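Local coordinates for protein D-lactate dehydrogenase (Fermentative) (Pseudomonas aeruginosa, PDB 6ABJ) that catalyses the NAD-dependent interconversion of pyruvate and D-lactate as a tetrameric enzyme of the D-isomer specific 2-hydroxyacid dehydrogenase family, at residues B[97-100]-B[101-104]; B[138-141]-B[142-146]; B[208-211]-B[212-216]; B[230-233]-B[234-237]. All coordinates share one frame; numbering follows the deposited sequence.

Contact 1 of 4, residues B[97-100]-B[101-104]; sequences HVDL and AAAE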
loop_
_atom_site.group_PDB
_atom_site.type_symbol
_atom_site.label_atom_id
_atom_site.label_comp_id
_atom_site.label_asym_id
_atom_site.label_seq_id
_atom_site.Cartn_x
_atom_site.Cartn_y
_atom_site.Cartn_z
ATOM N N HIS B 97 -3.285 32.375 -6.823
ATOM C CA HIS B 97 -4.541 32.518 -6.082
ATOM C C HIS B 97 -4.964 33.961 -5.665
ATOM O O HIS B 97 -6.067 34.149 -5.102
ATOM C CB HIS B 97 -4.481 31.652 -4.826
ATOM C CG HIS B 97 -3.323 31.964 -3.879
ATOM N ND1 HIS B 97 -2.004 32.121 -4.277
ATOM C CD2 HIS B 97 -3.311 32.069 -2.525
ATOM C CE1 HIS B 97 -1.245 32.287 -3.213
ATOM N NE2 HIS B 97 -2.011 32.252 -2.134
ATOM N N VAL B 98 -4.095 34.938 -5.879
ATOM C CA VAL B 98 -4.396 36.335 -5.463
ATOM C C VAL B 98 -4.823 37.181 -6.632
ATOM O O VAL B 98 -4.098 37.321 -7.609
ATOM C CB VAL B 98 -3.159 37.021 -4.809
ATOM C CG1 VAL B 98 -3.553 38.372 -4.230
ATOM C CG2 VAL B 98 -2.579 36.149 -3.699
ATOM N N ASP B 99 -5.989 37.798 -6.551
ATOM C CA ASP B 99 -6.325 38.851 -7.538
ATOM C C ASP B 99 -5.625 40.187 -7.155
ATOM O O ASP B 99 -6.112 40.900 -6.303
ATOM C CB ASP B 99 -7.856 39.034 -7.588
ATOM C CG ASP B 99 -8.296 40.023 -8.673
ATOM O OD1 ASP B 99 -7.433 40.718 -9.315
ATOM O OD2 ASP B 99 -9.538 40.143 -8.829
ATOM N N LEU B 100 -4.471 40.473 -7.756
ATOM C CA LEU B 100 -3.590 41.562 -7.297
ATOM C C LEU B 100 -4.175 42.893 -7.671
ATOM O O LEU B 100 -4.002 43.853 -6.967
ATOM C CB LEU B 100 -2.203 41.439 -7.928
ATOM C CG LEU B 100 -1.328 40.245 -7.492
ATOM C CD1 LEU B 100 -0.141 40.047 -8.423
ATOM C CD2 LEU B 100 -0.862 40.441 -6.071
ATOM N N ALA B 101 -4.825 42.952 -8.834
ATOM C CA ALA B 101 -5.529 44.141 -9.305
ATOM C C ALA B 101 -6.608 44.539 -8.325
ATOM O O ALA B 101 -6.722 45.711 -7.942
ATOM C CB ALA B 101 -6.124 43.903 -10.692
ATOM N N ALA B 102 -7.348 43.575 -7.862
ATOM C CA ALA B 102 -8.361 43.807 -6.850
ATOM C C ALA B 102 -7.722 44.229 -5.508
ATOM O O ALA B 102 -8.197 45.144 -4.855
ATOM C CB ALA B 102 -9.259 42.567 -6.684
ATOM N N ALA B 103 -6.637 43.587 -5.093
ATOM C CA ALA B 103 -5.990 43.963 -3.819
ATOM C C ALA B 103 -5.473 45.437 -3.859
ATOM O O ALA B 103 -5.558 46.149 -2.860
ATOM C CB ALA B 103 -4.836 43.053 -3.508
ATOM N N GLU B 104 -4.932 45.836 -5.005
ATOM C CA GLU B 104 -4.446 47.198 -5.180
ATOM C C GLU B 104 -5.612 48.142 -5.108
ATOM O O GLU B 104 -5.567 49.161 -4.396
ATOM C CB GLU B 104 -3.755 47.353 -6.536
ATOM C CG GLU B 104 -2.508 48.172 -6.500
ATOM C CD GLU B 104 -1.456 47.584 -7.422
ATOM O OE1 GLU B 104 -1.510 48.082 -8.571
ATOM O OE2 GLU B 104 -0.685 46.630 -7.008
#
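D99 and A102 meet in a local N-terminal helix cap, at the point where the loop following strand 87-90 turns into helix 100-105. The carboxylate of D99 reaches forward to the first turn, and its OD1 accepts from the backbone N of A102 at 3.2 Å. The bond is fairly straight, with an N-H...O angle of 164°, but the donor stands above the carboxylate plane, 71° out of it, so the group is gripped from over its face. The chi1 of D99 is -175°; CG therefore lies opposite the backbone N and beside the carbonyl carbon, on the side where the helix starts. The A102 methyl lies over that same face, its CB 3.2 Å from D99 OD2. The N3 position is A102, an alanine with no polar side chain to return the bond, so this is a one-sided cap and not a capping box. Backbone bonds continue from there: A103 N donates to D99 O at 3.0 Å, and E104 N donates to L100 O at 2.9 Å. Around the cap, R74 of helix 74-82 touches the side chains of both D99 and A102, while L100 packs on V343 and A345 near the C-terminus. E104 OE2 is hydrogen-bonded to A345 N. The aspartate N-cap opens helix 100-105, which lies in the beta-alpha-beta crossover between strands 87-90 and 110-111 of the five-stranded parallel sheet.

Contact 2 of 4, residues B[138-141]-B[142-146]; sequences RAYN and RTREG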
loop_
_atom_site.group_PDB
_atom_site.type_symbol
_atom_site.label_atom_id
_atom_site.label_comp_id
_atom_site.label_asym_id
_atom_site.label_seq_id
_atom_site.Cartn_x
_atom_site.Cartn_y
_atom_site.Cartn_z
ATOM N N ARG B 138 8.750 1.209 -4.318
ATOM C CA ARG B 138 8.230 -0.156 -4.651
ATOM C C ARG B 138 8.817 -1.208 -3.684
ATOM O O ARG B 138 8.098 -2.082 -3.186
ATOM C CB ARG B 138 8.537 -0.524 -6.063
ATOM C CG ARG B 138 7.920 0.487 -7.094
ATOM C CD ARG B 138 7.976 -0.069 -8.549
ATOM N NE ARG B 138 7.182 -1.289 -8.656
ATOM C CZ ARG B 138 7.463 -2.343 -9.428
ATOM N NH1 ARG B 138 8.501 -2.324 -10.276
ATOM N NH2 ARG B 138 6.652 -3.391 -9.368
ATOM N N ALA B 139 10.142 -1.129 -3.449
ATOM C CA ALA B 139 10.786 -2.050 -2.468
ATOM C C ALA B 139 10.159 -2.011 -1.092
ATOM O O ALA B 139 9.898 -3.030 -0.496
ATOM C CB ALA B 139 12.256 -1.779 -2.388
ATOM N N TYR B 140 9.931 -0.805 -0.578
ATOM C CA TYR B 140 9.349 -0.625 0.728
ATOM C C TYR B 140 8.063 -1.356 0.822
ATOM O O TYR B 140 7.797 -2.090 1.804
ATOM C CB TYR B 140 9.143 0.912 1.019
ATOM C CG TYR B 140 8.393 1.153 2.224
ATOM C CD1 TYR B 140 8.961 0.946 3.467
ATOM C CD2 TYR B 140 7.087 1.622 2.158
ATOM C CE1 TYR B 140 8.247 1.175 4.644
ATOM C CE2 TYR B 140 6.340 1.794 3.285
ATOM C CZ TYR B 140 6.936 1.618 4.542
ATOM O OH TYR B 140 6.185 1.780 5.652
ATOM N N ASN B 141 7.210 -1.162 -0.196
ATOM C CA ASN B 141 5.913 -1.805 -0.170
ATOM C C ASN B 141 5.981 -3.338 -0.244
ATOM O O ASN B 141 5.161 -3.995 0.311
ATOM C CB ASN B 141 5.018 -1.231 -1.284
ATOM C CG ASN B 141 4.498 0.179 -0.925
ATOM O OD1 ASN B 141 4.319 0.542 0.252
ATOM N ND2 ASN B 141 4.274 0.962 -1.928
ATOM N N ARG B 142 6.974 -3.861 -0.929
ATOM C CA ARG B 142 7.200 -5.280 -0.916
ATOM C C ARG B 142 7.676 -5.790 0.406
ATOM O O ARG B 142 7.072 -6.658 1.020
ATOM C CB ARG B 142 8.228 -5.693 -1.990
ATOM C CG ARG B 142 7.701 -5.557 -3.418
ATOM C CD ARG B 142 8.740 -6.151 -4.333
ATOM N NE ARG B 142 8.443 -5.846 -5.712
ATOM C CZ ARG B 142 9.186 -6.203 -6.760
ATOM N NH1 ARG B 142 10.338 -6.878 -6.600
ATOM N NH2 ARG B 142 8.792 -5.820 -7.975
ATOM N N THR B 143 8.755 -5.220 0.905
ATOM C CA THR B 143 9.308 -5.806 2.145
ATOM C C THR B 143 8.402 -5.648 3.362
ATOM O O THR B 143 8.387 -6.502 4.269
ATOM C CB THR B 143 10.715 -5.243 2.469
ATOM O OG1 THR B 143 10.673 -3.844 2.740
ATOM C CG2 THR B 143 11.691 -5.484 1.322
ATOM N N ARG B 144 7.617 -4.591 3.388
ATOM C CA ARG B 144 6.674 -4.353 4.476
ATOM C C ARG B 144 5.714 -5.507 4.606
ATOM O O ARG B 144 5.199 -5.740 5.639
ATOM C CB ARG B 144 5.804 -3.151 4.207
ATOM C CG ARG B 144 6.469 -1.838 4.424
ATOM C CD ARG B 144 6.486 -1.467 5.882
ATOM N NE ARG B 144 5.233 -0.873 6.285
ATOM C CZ ARG B 144 5.088 -0.028 7.300
ATOM N NH1 ARG B 144 6.126 0.345 8.034
ATOM N NH2 ARG B 144 3.886 0.437 7.543
ATOM N N GLU B 145 5.435 -6.144 3.496
ATOM C CA GLU B 145 4.496 -7.226 3.453
ATOM C C GLU B 145 5.183 -8.645 3.387
ATOM O O GLU B 145 4.532 -9.681 3.135
ATOM C CB GLU B 145 3.445 -7.013 2.311
ATOM C CG GLU B 145 3.933 -7.038 0.866
ATOM C CD GLU B 145 2.831 -6.910 -0.220
ATOM O OE1 GLU B 145 3.097 -6.340 -1.347
ATOM O OE2 GLU B 145 1.723 -7.432 0.013
ATOM N N GLY B 146 6.495 -8.685 3.589
ATOM C CA GLY B 146 7.235 -9.948 3.492
ATOM C C GLY B 146 7.576 -10.409 2.121
ATOM O O GLY B 146 7.903 -11.581 1.940
#
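The C-terminal end of helix 136-143 carries this local contact, in which Y140 and R144, one turn apart, lie alongside each other and point the same way. The R144 chain runs over one face of the tyrosine ring: CG stands 3.6 Å from the ring centroid and 18° off the ring normal, a CH-pi contact. Bends at chi2 and chi3 curl the chain over the ring, leaving the ring and guanidinium planes 40° apart. The close approach of the Y140 hydroxyl to the guanidinium is too short in the model to be trusted.

R138 and R142 also run side by side, with their NH2 atoms 3.5 Å apart and their guanidinium planes nearly perpendicular, at 89°. Their NH groups converge on one carboxylate, D289 of the third subunit, which may offset the like charges: a salt bridge from R138 and only a long, weak ion pair from R142. The stronger hold on R142 comes from NH1, which donates to the carbonyls of S149 and H151.

The helix ends in a Schellman motif, with G146 at positive phi as its C-prime residue. G146 N bonds to T143 O at 3.0 Å, and D147 N returns to R142 O. Before that, T143 N donates to A139 O at 2.8 Å and R144 N to Y140 O at 3.0 Å. E145 folds back so that its CG comes 3.3 Å from N141 O. Across the subunit interface, T143 OG1 bonds to V308 O of a second subunit, and N141 OD1 is hydrogen-bonded to ND2 of N141 of that second subunit.

Contact 3 of 4, residues B[208-211]-B[212-216]; sequences DALL and AESDI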
loop_
_atom_site.group_PDB
_atom_site.type_symbol
_atom_site.label_atom_id
_atom_site.label_comp_id
_atom_site.label_asym_id
_atom_site.label_seq_id
_atom_site.Cartn_x
_atom_site.Cartn_y
_atom_site.Cartn_z
ATOM N N ASP B 208 18.711 21.698 -26.844
ATOM C CA ASP B 208 18.348 20.509 -27.598
ATOM C C ASP B 208 19.404 19.404 -27.485
ATOM O O ASP B 208 19.056 18.252 -27.316
ATOM C CB ASP B 208 17.998 20.856 -29.028
ATOM C CG ASP B 208 16.599 21.449 -29.165
ATOM O OD1 ASP B 208 15.702 21.257 -28.299
ATOM O OD2 ASP B 208 16.356 22.085 -30.173
ATOM N N ALA B 209 20.657 19.816 -27.370
ATOM C CA ALA B 209 21.733 18.893 -27.192
ATOM C C ALA B 209 21.757 18.339 -25.759
ATOM O O ALA B 209 21.958 17.135 -25.568
ATOM C CB ALA B 209 23.015 19.577 -27.502
ATOM N N LEU B 210 21.466 19.194 -24.771
ATOM C CA LEU B 210 21.260 18.717 -23.410
ATOM C C LEU B 210 20.210 17.612 -23.347
ATOM O O LEU B 210 20.434 16.558 -22.722
ATOM C CB LEU B 210 20.893 19.855 -22.479
ATOM C CG LEU B 210 20.761 19.496 -21.004
ATOM C CD1 LEU B 210 21.112 20.753 -20.170
ATOM C CD2 LEU B 210 19.367 19.061 -20.713
ATOM N N LEU B 211 19.084 17.822 -23.996
ATOM C CA LEU B 211 17.992 16.897 -23.942
ATOM C C LEU B 211 18.394 15.575 -24.630
ATOM O O LEU B 211 18.126 14.445 -24.114
ATOM C CB LEU B 211 16.771 17.525 -24.528
ATOM C CG LEU B 211 16.073 18.636 -23.696
ATOM C CD1 LEU B 211 14.953 19.277 -24.492
ATOM C CD2 LEU B 211 15.524 18.161 -22.401
ATOM N N ALA B 212 19.038 15.677 -25.764
ATOM C CA ALA B 212 19.445 14.418 -26.463
ATOM C C ALA B 212 20.573 13.642 -25.710
ATOM O O ALA B 212 20.621 12.435 -25.797
ATOM C CB ALA B 212 19.902 14.754 -27.847
ATOM N N GLU B 213 21.393 14.300 -24.902
ATOM C CA GLU B 213 22.550 13.669 -24.335
ATOM C C GLU B 213 22.346 13.180 -22.918
ATOM O O GLU B 213 23.112 12.344 -22.453
ATOM C CB GLU B 213 23.755 14.630 -24.352
ATOM C CG GLU B 213 24.276 14.950 -25.786
ATOM C CD GLU B 213 25.390 15.935 -25.913
ATOM O OE1 GLU B 213 26.145 16.028 -24.982
ATOM O OE2 GLU B 213 25.546 16.559 -27.021
ATOM N N SER B 214 21.353 13.706 -22.215
ATOM C CA SER B 214 21.263 13.507 -20.794
ATOM C C SER B 214 20.551 12.174 -20.415
ATOM O O SER B 214 19.535 11.846 -20.994
ATOM C CB SER B 214 20.481 14.668 -20.201
ATOM O OG SER B 214 21.204 15.864 -20.253
ATOM N N ASP B 215 21.068 11.473 -19.419
ATOM C CA ASP B 215 20.408 10.352 -18.808
ATOM C C ASP B 215 19.356 10.823 -17.810
ATOM O O ASP B 215 18.295 10.188 -17.594
ATOM C CB ASP B 215 21.468 9.470 -18.125
ATOM C CG ASP B 215 22.486 8.950 -19.076
ATOM O OD1 ASP B 215 22.131 8.289 -20.046
ATOM O OD2 ASP B 215 23.665 9.255 -18.904
ATOM N N ILE B 216 19.602 11.950 -17.213
ATOM C CA ILE B 216 18.677 12.525 -16.209
ATOM C C ILE B 216 18.565 14.022 -16.532
ATOM O O ILE B 216 19.589 14.635 -16.726
ATOM C CB ILE B 216 19.200 12.389 -14.761
ATOM C CG1 ILE B 216 19.323 10.921 -14.368
ATOM C CG2 ILE B 216 18.270 13.100 -13.785
ATOM C CD1 ILE B 216 20.097 10.717 -13.054
HETATM O O HOH W 1 17.305 12.782 -22.224
#
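The carbonyl group of L210 is met on both faces of its plane, by S214 OG from one side and by E213 N from the other. The serine hydroxyl donates to L210 O at 2.7 Å, tilted 33° from the plane. E213 N arrives at 3.3 Å from well above the plane, 71° out of it. S214 N adds a weak bond at 3.0 Å, so three donors crowd round one oxygen. Serine's chi1 of -70° swings OG back over the last turn, where it also rests 3.7 Å from L210 CD2.

The backbone N of E213 is itself shared, since it donates to A209 O at 3.0 Å as well. The glutamate chain runs back past A209, its CG 3.2 Å from A209 O, and its carboxylate ends in a salt bridge with R203.

This last turn, with an i to i-3 bond from E213 N to L210 O, closes helix 207-213 in the Rossmann-type NAD-binding domain, on the way from strand 203-204 to strand 216-219, the link between the two halves of the parallel sheet. S214 is the first residue to leave helical angles. The inner side of the helix lies on the sheet: L210 against Y189 and I166, L211 on I166, S214 on L187. At the exit one water bridges two carbonyls, donating to L211 O at 2.6 Å and to S214 O at 2.7 Å.

Contact 4 of 4, residues B[230-233]-B[234-237]; sequences LIDA and QRLA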
loop_
_atom_site.group_PDB
_atom_site.type_symbol
_atom_site.label_atom_id
_atom_site.label_comp_id
_atom_site.label_asym_id
_atom_site.label_seq_id
_atom_site.Cartn_x
_atom_site.Cartn_y
_atom_site.Cartn_z
ATOM N N LEU B 230 7.866 24.222 -21.550
ATOM C CA LEU B 230 9.202 23.929 -22.141
ATOM C C LEU B 230 9.311 22.463 -22.505
ATOM O O LEU B 230 9.702 22.112 -23.610
ATOM C CB LEU B 230 10.311 24.288 -21.178
ATOM C CG LEU B 230 11.725 24.221 -21.732
ATOM C CD1 LEU B 230 11.911 25.404 -22.670
ATOM C CD2 LEU B 230 12.717 24.304 -20.604
ATOM N N ILE B 231 8.936 21.582 -21.564
ATOM C CA ILE B 231 8.904 20.164 -21.918
ATOM C C ILE B 231 7.507 19.797 -22.432
ATOM O O ILE B 231 6.591 19.619 -21.663
ATOM C CB ILE B 231 9.248 19.255 -20.729
ATOM C CG1 ILE B 231 10.567 19.665 -20.049
ATOM C CG2 ILE B 231 9.305 17.816 -21.183
ATOM C CD1 ILE B 231 11.782 19.664 -20.923
ATOM N N ASP B 232 7.392 19.736 -23.738
ATOM C CA ASP B 232 6.142 19.504 -24.408
ATOM C C ASP B 232 6.424 18.277 -25.205
ATOM O O ASP B 232 7.481 17.717 -25.064
ATOM C CB ASP B 232 5.740 20.718 -25.302
ATOM C CG ASP B 232 6.812 21.098 -26.333
ATOM O OD1 ASP B 232 7.750 20.308 -26.582
ATOM O OD2 ASP B 232 6.680 22.219 -26.934
ATOM N N ALA B 233 5.524 17.862 -26.066
ATOM C CA ALA B 233 5.722 16.608 -26.784
ATOM C C ALA B 233 6.986 16.543 -27.661
ATOM O O ALA B 233 7.567 15.455 -27.893
ATOM C CB ALA B 233 4.492 16.322 -27.617
ATOM N N GLN B 234 7.384 17.708 -28.159
ATOM C CA GLN B 234 8.550 17.869 -29.015
ATOM C C GLN B 234 9.801 17.714 -28.184
ATOM O O GLN B 234 10.655 16.973 -28.493
ATOM C CB GLN B 234 8.529 19.264 -29.685
ATOM C CG GLN B 234 9.880 19.888 -30.048
ATOM C CD GLN B 234 9.915 21.418 -29.939
ATOM O OE1 GLN B 234 8.887 22.065 -29.898
ATOM N NE2 GLN B 234 11.102 21.993 -29.905
ATOM N N ARG B 235 9.863 18.459 -27.111
ATOM C CA ARG B 235 11.007 18.350 -26.232
ATOM C C ARG B 235 11.123 16.913 -25.681
ATOM O O ARG B 235 12.230 16.385 -25.577
ATOM C CB ARG B 235 10.906 19.347 -25.079
ATOM C CG ARG B 235 11.670 20.628 -25.340
ATOM C CD ARG B 235 11.093 21.345 -26.545
ATOM N NE ARG B 235 11.121 22.789 -26.358
ATOM C CZ ARG B 235 12.135 23.568 -26.718
ATOM N NH1 ARG B 235 13.210 23.045 -27.296
ATOM N NH2 ARG B 235 12.071 24.874 -26.500
ATOM N N LEU B 236 10.001 16.277 -25.327
ATOM C CA LEU B 236 10.057 14.867 -24.847
ATOM C C LEU B 236 10.627 13.957 -25.902
ATOM O O LEU B 236 11.384 13.011 -25.593
ATOM C CB LEU B 236 8.687 14.308 -24.416
ATOM C CG LEU B 236 8.176 14.917 -23.158
ATOM C CD1 LEU B 236 6.724 14.602 -23.002
ATOM C CD2 LEU B 236 9.016 14.446 -21.954
ATOM N N ALA B 237 10.212 14.151 -27.158
ATOM C CA ALA B 237 10.746 13.302 -28.210
ATOM C C ALA B 237 12.240 13.593 -28.535
ATOM O O ALA B 237 12.909 12.770 -29.114
ATOM C CB ALA B 237 9.879 13.431 -29.466
#
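I231 and L236 cross at about a right angle as a hydrophobic staple, and beside them D232, between the two in sequence, forms the aspartate N-cap of helix 233-238. The staple joins the residue before the cap to the fourth helical residue after it: I231 CG2 presses on L236 CD2 at 3.5 Å, tighter than usual for two carbons. L236 also packs on A258 and L259, so the staple also rests on helix 256-265.

The cap carboxylate reaches forward over the first turn. With chi1 of 56°, CG of D232 sits between the backbone N and the carbonyl carbon, which brings OD1 in front of the peptide N-H groups of the first turn. R235 N meets OD1 nearly head-on at 2.9 Å, with an N-H...O angle of 178°; Q234 N makes a weaker bond to the same atom at 3.1 Å. Backbone pairing takes over at once, L236 N donating to D232 O at 2.9 Å.

The Q234 amide is inclined 47° to the D232 carboxylate, with OE1 3.7 Å from D232 OD2. R235 and L230 cross obliquely: bends at chi2 and chi3 lead the arginine chain along L230 O, with CG 3.0 Å from that oxygen, and carry NH2 to 3.9 Å from L230 CD1. L207 and L211 of the neighbouring helix 207-213 also touch this arginine. Its NE stops 4.2 Å from D232 OD1, so the opposite charges are near but do not form a salt bridge.

Contacts 3 and 4 are neighbours, their centres 12 Å apart, whereas the other pairs are 33 to 48 Å apart between centres. Where these two meet, L211 CD1 lies 3.7 Å from R235 CG, and D208 OD1 lies 3.2 Å from R235 NH1, an ion pair between the two helices. They also approach the NADH site, which is not occupied in this chain: the side chains of L210 and L230 are about 9 Å and 10 Å from that of D190, a residue that binds the cofactor. Contact 1 stands apart, by the other parallel sheet. Contact 2, on the opposite side of the chain's centre from contact 1, faces other subunits and lies away from the cofactor residues.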